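Local atomic coordinates of probable oxidoreductase (Pseudomonas aeruginosa, PDB entry 4B7C), a protein that probably catalyses an NADP-dependent oxidation or reduction, as a medium-chain dehydrogenase/reductase that joins a GroES-like domain to a Rossmann-fold cofactor domain. Residues I7-Q12 with F26-T31; P21-F26 with F316-L321; E72-L77 with L100-Y105. One frame throughout, in Å; residues are numbered along the deposited sequence.

Overall arrangement
All three contacts lie on one side of the chain's centre, in and against the GroES-like N-terminal domain, away from the six-stranded parallel Rossmann sheet. Contact 1 pairs strands 7-13 and 26-32; contact 2 sets the loop between them against helix 316-321, and Phe26 belongs to both. Contact 3 joins two loops that lie against strand 7-13, its centre about 9 Å from that of contact 1, with Met74 N 2.8 Å from Tyr11 O. The centre of contact 2 is about 14 Å from each of the others. Phe316 connects the three: its CB is 3.7 Å from Tyr11 CE2, and its CG lies 3.7 Å from Val102 CG1.

Contact 1. Residues I7-Q12 with F26-T31; sequences INRQYQ and FSFVET
Phe28 carries CG anti to its backbone N (chi1 -163°), and Tyr11 CG lies on the side of its own backbone N (chi1 -88°); both CG atoms are set on the face of the sheet shared with Arg9 and Glu30, where the two rings stack. They form an offset stack, centroids 4.4 Å apart and planes inclined by 27°. The overlap is uneven: Phe28 CD1 sits over the centre of the tyrosine ring, 3.4 Å from Tyr11 CZ, whereas Tyr11 OH lies over the phenylalanine face, displaced toward its rim. That hydroxyl is hydrogen-bonded to the carbonyl of Glu314, and the Tyr11 ring also meets the ring of Phe316. Phe26 CB approaches Tyr11 CD1 to 3.8 Å, the two side chains crossing at about a right angle. Beyond Phe28 runs the stem of Arg9, whose CB and CD are each 3.9 Å from Phe28 CZ; its NE reaches on to a salt bridge with Asp104. The strands themselves make a two-stranded antiparallel ribbon of the GroES-like N-terminal domain, joined by a long loop. Asn8-Thr31, Gln10-Val29 and Gln12-Ser27 are hydrogen-bonded pairs, two bonds each, and alternate with the non-hydrogen-bonded pairs Arg9-Glu30 and Tyr11-Phe28. Val29 N donates to Gln10 O at 2.8 Å. The other face is more polar. There the extended Gln10 chain brings OE1 within 3.1 Å of Thr31 OG1, which donates its proton from above the amide plane. Gln10 NE2 bonds to Gln103 OE1, which also accepts from Asn8 ND2, while Asn8 OD1 takes the backbone N-H of Tyr105. At the far end of the ribbon Ile7 CG2 rests 3.8 Å from Glu30 CB.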
loop_
_atom_site.group_PDB
_atom_site.type_symbol
_atom_site.label_atom_id
_atom_site.label_comp_id
_atom_site.label_asym_id
_atom_site.label_seq_id
_atom_site.Cartn_x
_atom_site.Cartn_y
_atom_site.Cartn_z
ATOM N N ILE B 7 38.418 -10.635 -28.893
ATOM C CA ILE B 7 37.318 -9.686 -29.068
ATOM C C ILE B 7 36.171 -9.946 -28.096
ATOM O O ILE B 7 35.717 -11.078 -27.939
ATOM C CB ILE B 7 36.766 -9.681 -30.522
ATOM C CG1 ILE B 7 37.849 -9.169 -31.489
ATOM C CG2 ILE B 7 35.526 -8.808 -30.629
ATOM C CD1 ILE B 7 38.086 -7.669 -31.399
ATOM N N ASN B 8 35.689 -8.872 -27.482
ATOM C CA ASN B 8 34.473 -8.914 -26.664
ATOM C C ASN B 8 33.330 -8.255 -27.420
ATOM O O ASN B 8 33.317 -7.043 -27.595
ATOM C CB ASN B 8 34.701 -8.198 -25.325
ATOM C CG ASN B 8 33.497 -8.282 -24.398
ATOM O OD1 ASN B 8 32.708 -9.236 -24.459
ATOM N ND2 ASN B 8 33.343 -7.275 -23.537
ATOM N N ARG B 9 32.371 -9.057 -27.877
ATOM C CA ARG B 9 31.189 -8.505 -28.533
ATOM C C ARG B 9 30.239 -8.004 -27.454
ATOM O O ARG B 9 30.018 -8.686 -26.446
ATOM C CB ARG B 9 30.466 -9.531 -29.403
ATOM C CG ARG B 9 31.329 -10.164 -30.491
ATOM C CD ARG B 9 30.598 -11.311 -31.157
ATOM N NE ARG B 9 30.264 -12.363 -30.210
ATOM C CZ ARG B 9 29.349 -13.301 -30.416
ATOM N NH1 ARG B 9 28.648 -13.345 -31.547
ATOM N NH2 ARG B 9 29.121 -14.201 -29.476
ATOM N N GLN B 10 29.669 -6.826 -27.691
ATOM C CA GLN B 10 28.787 -6.179 -26.727
ATOM C C GLN B 10 27.566 -5.570 -27.395
ATOM O O GLN B 10 27.656 -5.016 -28.492
ATOM C CB GLN B 10 29.505 -5.046 -26.012
ATOM C CG GLN B 10 30.844 -5.372 -25.400
ATOM C CD GLN B 10 31.432 -4.135 -24.741
ATOM O OE1 GLN B 10 31.488 -3.070 -25.354
ATOM N NE2 GLN B 10 31.821 -4.254 -23.473
ATOM N N TYR B 11 26.436 -5.662 -26.716
ATOM C CA TYR B 11 25.275 -4.866 -27.071
ATOM C C TYR B 11 25.224 -3.652 -26.165
ATOM O O TYR B 11 25.091 -3.777 -24.944
ATOM C CB TYR B 11 23.979 -5.652 -26.977
ATOM C CG TYR B 11 23.646 -6.365 -28.247
ATOM C CD1 TYR B 11 23.213 -5.659 -29.368
ATOM C CD2 TYR B 11 23.761 -7.749 -28.340
ATOM C CE1 TYR B 11 22.900 -6.313 -30.544
ATOM C CE2 TYR B 11 23.462 -8.407 -29.514
ATOM C CZ TYR B 11 23.030 -7.682 -30.615
ATOM O OH TYR B 11 22.736 -8.339 -31.777
ATOM N N GLN B 12 25.357 -2.480 -26.778
ATOM C CA GLN B 12 25.277 -1.220 -26.051
ATOM C C GLN B 12 23.904 -0.599 -26.240
ATOM O O GLN B 12 23.253 -0.817 -27.256
ATOM C CB GLN B 12 26.335 -0.242 -26.528
ATOM C CG GLN B 12 27.754 -0.720 -26.313
ATOM C CD GLN B 12 28.784 0.209 -26.926
ATOM O OE1 GLN B 12 28.439 1.154 -27.635
ATOM N NE2 GLN B 12 30.061 -0.063 -26.665
ATOM N N PHE B 26 19.509 -0.877 -29.668
ATOM C CA PHE B 26 20.846 -1.363 -29.306
ATOM C C PHE B 26 21.843 -1.299 -30.454
ATOM O O PHE B 26 21.472 -1.402 -31.615
ATOM C CB PHE B 26 20.779 -2.798 -28.804
ATOM C CG PHE B 26 19.826 -2.994 -27.672
ATOM C CD1 PHE B 26 20.177 -2.607 -26.394
ATOM C CD2 PHE B 26 18.591 -3.572 -27.883
ATOM C CE1 PHE B 26 19.302 -2.781 -25.346
ATOM C CE2 PHE B 26 17.708 -3.754 -26.841
ATOM C CZ PHE B 26 18.061 -3.359 -25.566
ATOM N N SER B 27 23.110 -1.104 -30.103
ATOM C CA SER B 27 24.226 -1.161 -31.059
ATOM C C SER B 27 25.110 -2.370 -30.758
ATOM O O SER B 27 25.575 -2.552 -29.628
ATOM C CB SER B 27 25.071 0.129 -31.063
ATOM O OG SER B 27 24.292 1.236 -31.455
ATOM N N PHE B 28 25.344 -3.182 -31.783
ATOM C CA PHE B 28 26.206 -4.344 -31.672
ATOM C C PHE B 28 27.643 -3.954 -31.981
ATOM O O PHE B 28 27.980 -3.595 -33.110
ATOM C CB PHE B 28 25.717 -5.449 -32.600
ATOM C CG PHE B 28 26.275 -6.787 -32.272
ATOM C CD1 PHE B 28 26.357 -7.197 -30.950
ATOM C CD2 PHE B 28 26.696 -7.633 -33.270
ATOM C CE1 PHE B 28 26.875 -8.421 -30.623
ATOM C CE2 PHE B 28 27.215 -8.870 -32.958
ATOM C CZ PHE B 28 27.307 -9.264 -31.632
ATOM N N VAL B 29 28.492 -3.973 -30.959
ATOM C CA VAL B 29 29.849 -3.441 -31.092
ATOM C C VAL B 29 30.915 -4.482 -30.708
ATOM O O VAL B 29 30.712 -5.336 -29.837
ATOM C CB VAL B 29 30.020 -2.069 -30.385
ATOM C CG1 VAL B 29 31.477 -1.638 -30.424
ATOM C CG2 VAL B 29 29.134 -1.034 -31.059
ATOM N N GLU B 30 32.041 -4.430 -31.410
ATOM C CA GLU B 30 33.178 -5.288 -31.111
ATOM C C GLU B 30 34.243 -4.472 -30.414
ATOM O O GLU B 30 34.703 -3.456 -30.934
ATOM C CB GLU B 30 33.750 -5.909 -32.381
ATOM C CG GLU B 30 32.796 -6.880 -33.055
ATOM C CD GLU B 30 33.398 -7.577 -34.258
ATOM O OE1 GLU B 30 34.550 -7.259 -34.633
ATOM O OE2 GLU B 30 32.702 -8.435 -34.834
ATOM N N THR B 31 34.632 -4.928 -29.230
ATOM C CA THR B 31 35.595 -4.221 -28.402
ATOM C C THR B 31 36.758 -5.149 -28.073
ATOM O O THR B 31 36.556 -6.343 -27.830
ATOM C CB THR B 31 34.940 -3.753 -27.095
ATOM O OG1 THR B 31 33.765 -2.987 -27.404
ATOM C CG2 THR B 31 35.900 -2.877 -26.286
#

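Contact 2. Residues P21-F26 with F316-L321; sequences PGRDTF and FPETLL
Arg23 NH1 donates to Glu318 OE1 at 3.1 Å, a salt bridge that ties the loop between strands 7-13 and 26-32 to helix 316-321. This helix follows the Rossmann domain in sequence, yet it packs on the GroES-like domain, as the C-terminal part of a medium-chain dehydrogenase/reductase returns to the catalytic domain. The oxygen lies close to the guanidinium plane, but the carboxylate is met from above its own plane. Glu318 CG stands between the backbone N and the carbonyl carbon (chi1 54°), and a bend at chi2 follows, the chain ending with OE1 at Arg23 NH1. Both charged groups are at the surface; Pro317 CB lies 3.9 Å from the same Arg23 NH1. Away from them the contact turns apolar and buried. The edge of Phe316 is directed at the face of Phe26 in a T-shaped pair, planes at 68° and centroids 5.0 Å apart, with Phe316 CE2 over the middle of the Phe26 ring. Thr25 CG2 covers the opposite face of that ring. Leu320 CD2 adds a contact of 4.0 Å to Phe26 CZ, and Met58 of helix 53-58 also touches Phe26. Within the loop, Gly22 N is hydrogen-bonded to Thr25 OG1 at 2.8 Å. Farther along, Leu321 CD2 meets Pro21 twice, 4.0 Å from Pro21 CG and 3.3 Å from Pro21 O.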
loop_
_atom_site.group_PDB
_atom_site.type_symbol
_atom_site.label_atom_id
_atom_site.label_comp_id
_atom_site.label_asym_id
_atom_site.label_seq_id
_atom_site.Cartn_x
_atom_site.Cartn_y
_atom_site.Cartn_z
ATOM N N PRO B 21 10.968 -1.763 -27.577
ATOM C CA PRO B 21 12.312 -1.587 -28.121
ATOM C C PRO B 21 12.394 -2.157 -29.517
ATOM O O PRO B 21 11.784 -3.191 -29.827
ATOM C CB PRO B 21 13.231 -2.350 -27.144
ATOM C CG PRO B 21 12.343 -3.159 -26.275
ATOM C CD PRO B 21 10.936 -2.680 -26.426
ATOM N N GLY B 22 13.202 -1.503 -30.331
ATOM C CA GLY B 22 13.234 -1.795 -31.738
ATOM C C GLY B 22 14.634 -2.124 -32.174
ATOM O O GLY B 22 15.519 -2.422 -31.352
ATOM N N ARG B 23 14.842 -2.085 -33.481
ATOM C CA ARG B 23 16.103 -2.532 -34.035
ATOM C C ARG B 23 17.194 -1.474 -33.927
ATOM O O ARG B 23 18.350 -1.812 -34.119
ATOM C CB ARG B 23 15.959 -3.078 -35.462
ATOM C CG ARG B 23 15.117 -4.347 -35.555
ATOM C CD ARG B 23 15.713 -5.556 -34.795
ATOM N NE ARG B 23 16.836 -6.192 -35.493
ATOM C CZ ARG B 23 17.325 -7.397 -35.198
ATOM N NH1 ARG B 23 16.791 -8.157 -34.240
ATOM N NH2 ARG B 23 18.353 -7.856 -35.892
ATOM N N ASP B 24 16.848 -0.227 -33.600
ATOM C CA ASP B 24 17.842 0.851 -33.444
ATOM C C ASP B 24 18.130 1.115 -31.940
ATOM O O ASP B 24 18.970 1.945 -31.591
ATOM C CB ASP B 24 17.393 2.157 -34.162
ATOM C CG ASP B 24 17.653 2.165 -35.716
ATOM O OD1 ASP B 24 17.770 1.052 -36.204
ATOM O OD2 ASP B 24 17.712 3.235 -36.470
ATOM N N THR B 25 17.448 0.390 -31.055
ATOM C CA THR B 25 17.578 0.593 -29.603
ATOM C C THR B 25 18.976 0.207 -29.114
ATOM O O THR B 25 19.561 0.896 -28.274
ATOM C CB THR B 25 16.526 -0.220 -28.827
ATOM O OG1 THR B 25 15.207 0.129 -29.303
ATOM C CG2 THR B 25 16.621 0.087 -27.351
ATOM N N PHE B 26 19.509 -0.877 -29.668
ATOM C CA PHE B 26 20.846 -1.363 -29.306
ATOM C C PHE B 26 21.843 -1.299 -30.454
ATOM O O PHE B 26 21.472 -1.402 -31.615
ATOM C CB PHE B 26 20.779 -2.798 -28.804
ATOM C CG PHE B 26 19.826 -2.994 -27.672
ATOM C CD1 PHE B 26 20.177 -2.607 -26.394
ATOM C CD2 PHE B 26 18.591 -3.572 -27.883
ATOM C CE1 PHE B 26 19.302 -2.781 -25.346
ATOM C CE2 PHE B 26 17.708 -3.754 -26.841
ATOM C CZ PHE B 26 18.061 -3.359 -25.566
ATOM N N PHE B 316 20.150 -11.271 -29.296
ATOM C CA PHE B 316 19.626 -10.551 -28.121
ATOM C C PHE B 316 18.415 -9.607 -28.377
ATOM O O PHE B 316 17.370 -9.764 -27.738
ATOM C CB PHE B 316 20.755 -9.795 -27.401
ATOM C CG PHE B 316 20.263 -8.845 -26.347
ATOM C CD1 PHE B 316 19.717 -9.322 -25.179
ATOM C CD2 PHE B 316 20.275 -7.474 -26.567
ATOM C CE1 PHE B 316 19.215 -8.452 -24.230
ATOM C CE2 PHE B 316 19.776 -6.586 -25.622
ATOM C CZ PHE B 316 19.242 -7.083 -24.442
ATOM N N PRO B 317 18.548 -8.630 -29.294
ATOM C CA PRO B 317 17.418 -7.703 -29.546
ATOM C C PRO B 317 16.115 -8.388 -29.895
ATOM O O PRO B 317 15.068 -7.949 -29.428
ATOM C CB PRO B 317 17.898 -6.861 -30.743
ATOM C CG PRO B 317 19.377 -6.947 -30.686
ATOM C CD PRO B 317 19.672 -8.344 -30.198
ATOM N N GLU B 318 16.168 -9.414 -30.747
ATOM C CA GLU B 318 14.944 -10.118 -31.150
ATOM C C GLU B 318 14.437 -10.949 -29.999
ATOM O O GLU B 318 13.239 -10.954 -29.732
ATOM C CB GLU B 318 15.118 -11.024 -32.382
ATOM C CG GLU B 318 16.197 -12.075 -32.380
ATOM C CD GLU B 318 17.452 -11.642 -33.116
ATOM O OE1 GLU B 318 17.969 -10.591 -32.708
ATOM O OE2 GLU B 318 17.933 -12.326 -34.077
ATOM N N THR B 319 15.355 -11.680 -29.366
ATOM C CA THR B 319 15.001 -12.583 -28.275
ATOM C C THR B 319 14.366 -11.820 -27.130
ATOM O O THR B 319 13.421 -12.294 -26.519
ATOM C CB THR B 319 16.223 -13.379 -27.769
ATOM O OG1 THR B 319 16.837 -14.088 -28.859
ATOM C CG2 THR B 319 15.791 -14.356 -26.686
ATOM N N LEU B 320 14.864 -10.618 -26.883
ATOM C CA LEU B 320 14.276 -9.728 -25.874
ATOM C C LEU B 320 12.784 -9.421 -26.101
ATOM O O LEU B 320 12.018 -9.339 -25.142
ATOM C CB LEU B 320 15.063 -8.412 -25.793
ATOM C CG LEU B 320 14.689 -7.498 -24.606
ATOM C CD1 LEU B 320 14.792 -8.219 -23.266
ATOM C CD2 LEU B 320 15.500 -6.214 -24.552
ATOM N N LEU B 321 12.391 -9.240 -27.363
ATOM C CA LEU B 321 10.985 -8.969 -27.727
ATOM C C LEU B 321 10.057 -10.115 -27.384
ATOM O O LEU B 321 8.900 -9.887 -27.023
ATOM C CB LEU B 321 10.844 -8.655 -29.213
ATOM C CG LEU B 321 11.511 -7.324 -29.578
ATOM C CD1 LEU B 321 11.210 -6.899 -31.004
ATOM C CD2 LEU B 321 11.130 -6.209 -28.611
#

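Contact 3. Residues E72-L77 with L100-Y105; sequences EVMRAL and LGVQDY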
loop_
_atom_site.group_PDB
_atom_site.type_symbol
_atom_site.label_atom_id
_atom_site.label_comp_id
_atom_site.label_asym_id
_atom_site.label_seq_id
_atom_site.Cartn_x
_atom_site.Cartn_y
_atom_site.Cartn_z
ATOM N N GLU B 72 26.607 2.636 -23.016
ATOM C CA GLU B 72 27.032 1.618 -22.049
ATOM C C GLU B 72 26.546 0.241 -22.478
ATOM O O GLU B 72 25.489 0.104 -23.093
ATOM C CB GLU B 72 26.472 1.885 -20.649
ATOM C CG GLU B 72 27.229 2.910 -19.820
ATOM C CD GLU B 72 26.646 3.092 -18.419
ATOM O OE1 GLU B 72 25.637 2.427 -18.057
ATOM O OE2 GLU B 72 27.216 3.916 -17.674
ATOM N N VAL B 73 27.310 -0.783 -22.109
ATOM C CA VAL B 73 26.876 -2.159 -22.314
ATOM C C VAL B 73 25.561 -2.386 -21.590
ATOM O O VAL B 73 25.411 -2.026 -20.431
ATOM C CB VAL B 73 27.922 -3.163 -21.805
ATOM C CG1 VAL B 73 27.426 -4.594 -22.007
ATOM C CG2 VAL B 73 29.238 -2.936 -22.526
ATOM N N MET B 74 24.606 -2.982 -22.284
ATOM C CA MET B 74 23.298 -3.225 -21.709
ATOM C C MET B 74 23.395 -4.109 -20.454
ATOM O O MET B 74 24.138 -5.095 -20.423
ATOM C CB MET B 74 22.363 -3.872 -22.729
ATOM C CG MET B 74 20.968 -4.177 -22.198
ATOM S SD MET B 74 20.113 -2.782 -21.477
ATOM C CE MET B 74 18.687 -3.653 -20.843
ATOM N N ARG B 75 22.636 -3.739 -19.426
ATOM C CA ARG B 75 22.635 -4.470 -18.158
ATOM C C ARG B 75 21.959 -5.828 -18.307
ATOM O O ARG B 75 20.914 -5.948 -18.926
ATOM C CB ARG B 75 21.934 -3.660 -17.054
ATOM C CG ARG B 75 21.867 -4.357 -15.697
ATOM C CD ARG B 75 21.296 -3.500 -14.566
ATOM N NE ARG B 75 21.976 -2.209 -14.499
ATOM C CZ ARG B 75 21.399 -1.010 -14.523
ATOM N NH1 ARG B 75 20.072 -0.871 -14.587
ATOM N NH2 ARG B 75 22.174 0.066 -14.465
ATOM N N ALA B 76 22.563 -6.858 -17.725
ATOM C CA ALA B 76 21.971 -8.205 -17.694
ATOM C C ALA B 76 22.583 -9.033 -16.577
ATOM O O ALA B 76 23.800 -9.050 -16.412
ATOM C CB ALA B 76 22.187 -8.915 -19.019
ATOM N N LEU B 77 21.736 -9.709 -15.829
ATOM C CA LEU B 77 22.188 -10.714 -14.896
ATOM C C LEU B 77 22.593 -11.939 -15.705
ATOM O O LEU B 77 22.000 -12.256 -16.741
ATOM C CB LEU B 77 21.102 -11.085 -13.882
ATOM C CG LEU B 77 20.692 -9.973 -12.895
ATOM C CD1 LEU B 77 19.467 -10.407 -12.097
ATOM C CD2 LEU B 77 21.808 -9.541 -11.968
ATOM N N LEU B 100 26.491 -9.461 -15.357
ATOM C CA LEU B 100 27.574 -9.734 -16.322
ATOM C C LEU B 100 27.489 -8.896 -17.597
ATOM O O LEU B 100 28.465 -8.770 -18.338
ATOM C CB LEU B 100 27.585 -11.222 -16.698
ATOM C CG LEU B 100 27.854 -12.196 -15.535
ATOM C CD1 LEU B 100 27.891 -13.648 -16.014
ATOM C CD2 LEU B 100 29.132 -11.831 -14.785
ATOM N N GLY B 101 26.298 -8.379 -17.882
ATOM C CA GLY B 101 26.099 -7.524 -19.055
ATOM C C GLY B 101 25.838 -8.316 -20.331
ATOM O O GLY B 101 26.170 -9.507 -20.418
ATOM N N VAL B 102 25.244 -7.650 -21.326
ATOM C CA VAL B 102 24.930 -8.296 -22.597
ATOM C C VAL B 102 26.179 -8.274 -23.460
ATOM O O VAL B 102 26.335 -7.433 -24.354
ATOM C CB VAL B 102 23.742 -7.648 -23.335
ATOM C CG1 VAL B 102 23.467 -8.404 -24.628
ATOM C CG2 VAL B 102 22.483 -7.662 -22.467
ATOM N N GLN B 103 27.066 -9.225 -23.186
ATOM C CA GLN B 103 28.380 -9.278 -23.810
ATOM C C GLN B 103 29.020 -10.666 -23.639
ATOM O O GLN B 103 28.518 -11.501 -22.887
ATOM C CB GLN B 103 29.302 -8.213 -23.218
ATOM C CG GLN B 103 29.459 -8.307 -21.715
ATOM C CD GLN B 103 30.242 -7.168 -21.119
ATOM O OE1 GLN B 103 30.999 -6.467 -21.808
ATOM N NE2 GLN B 103 30.071 -6.977 -19.809
ATOM N N ASP B 104 30.109 -10.897 -24.366
ATOM C CA ASP B 104 30.839 -12.181 -24.311
ATOM C C ASP B 104 31.586 -12.343 -22.988
ATOM O O ASP B 104 31.626 -13.433 -22.415
ATOM C CB ASP B 104 31.867 -12.296 -25.441
ATOM C CG ASP B 104 31.237 -12.573 -26.797
ATOM O OD1 ASP B 104 30.343 -13.440 -26.899
ATOM O OD2 ASP B 104 31.645 -11.890 -27.770
ATOM N N TYR B 105 32.191 -11.245 -22.543
ATOM C CA TYR B 105 33.053 -11.252 -21.364
ATOM C C TYR B 105 32.727 -10.102 -20.437
ATOM O O TYR B 105 32.459 -8.989 -20.899
ATOM C CB TYR B 105 34.522 -11.100 -21.756
ATOM C CG TYR B 105 35.085 -12.219 -22.588
ATOM C CD1 TYR B 105 35.667 -13.333 -21.986
ATOM C CD2 TYR B 105 35.052 -12.161 -23.976
ATOM C CE1 TYR B 105 36.197 -14.359 -22.744
ATOM C CE2 TYR B 105 35.570 -13.187 -24.744
ATOM C CZ TYR B 105 36.155 -14.280 -24.120
ATOM O OH TYR B 105 36.666 -15.303 -24.871
#
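Val102 CB lies 3.9 Å from Met74 O, and the two methyls beyond it part company. CG1, anti to the backbone N (chi1 -179°), turns toward Phe316 of helix 316-321. CG2 turns into the contact and lodges between the side chains of Met74 and Ala76, 3.8 Å from Met74 CB and 3.7 Å from Ala76 CB. Met74 CG touches the same methyl; beyond it the bend at chi2 takes the sulfur away, the side chain reaching Met54 and Met58 of helix 53-58. The backbones are tied by two bonds: Val102 N donates to Met74 O at 2.9 Å, and Gly101 N to Ala76 O at 3.0 Å. Both segments are loops of the GroES-like domain, one running into strand 77-85 and the other into strand 105-108, strands that each pair antiparallel with strand 41-49. Strand 7-13 lies against both loops, and Tyr11 shares backbone hydrogen bonds with Met74 and Val102. Val102 is the centre of an inverse gamma turn, closed by a weak bond from Gln103 N to Gly101 O. Gly101, the first residue of the turn, has its CA 3.4 Å from Met74 O, a CA-H...O contact; its positive phi suits a residue without a side chain, and a CB there would run into Gln103 NE2. Val73 CG1 covers the turn, 3.8 Å from Val102 N, and also touches the side-chain amide of Gln103. That amide reaches back along its own segment: Gln103 NE2 meets Leu100 O at 2.8 Å in a nearly straight bond (174°), with the acceptor in the amide plane. Leu100 O also accepts from Asn45 ND2, a donor that bonds to the backbone carbonyl of Gln103 as well.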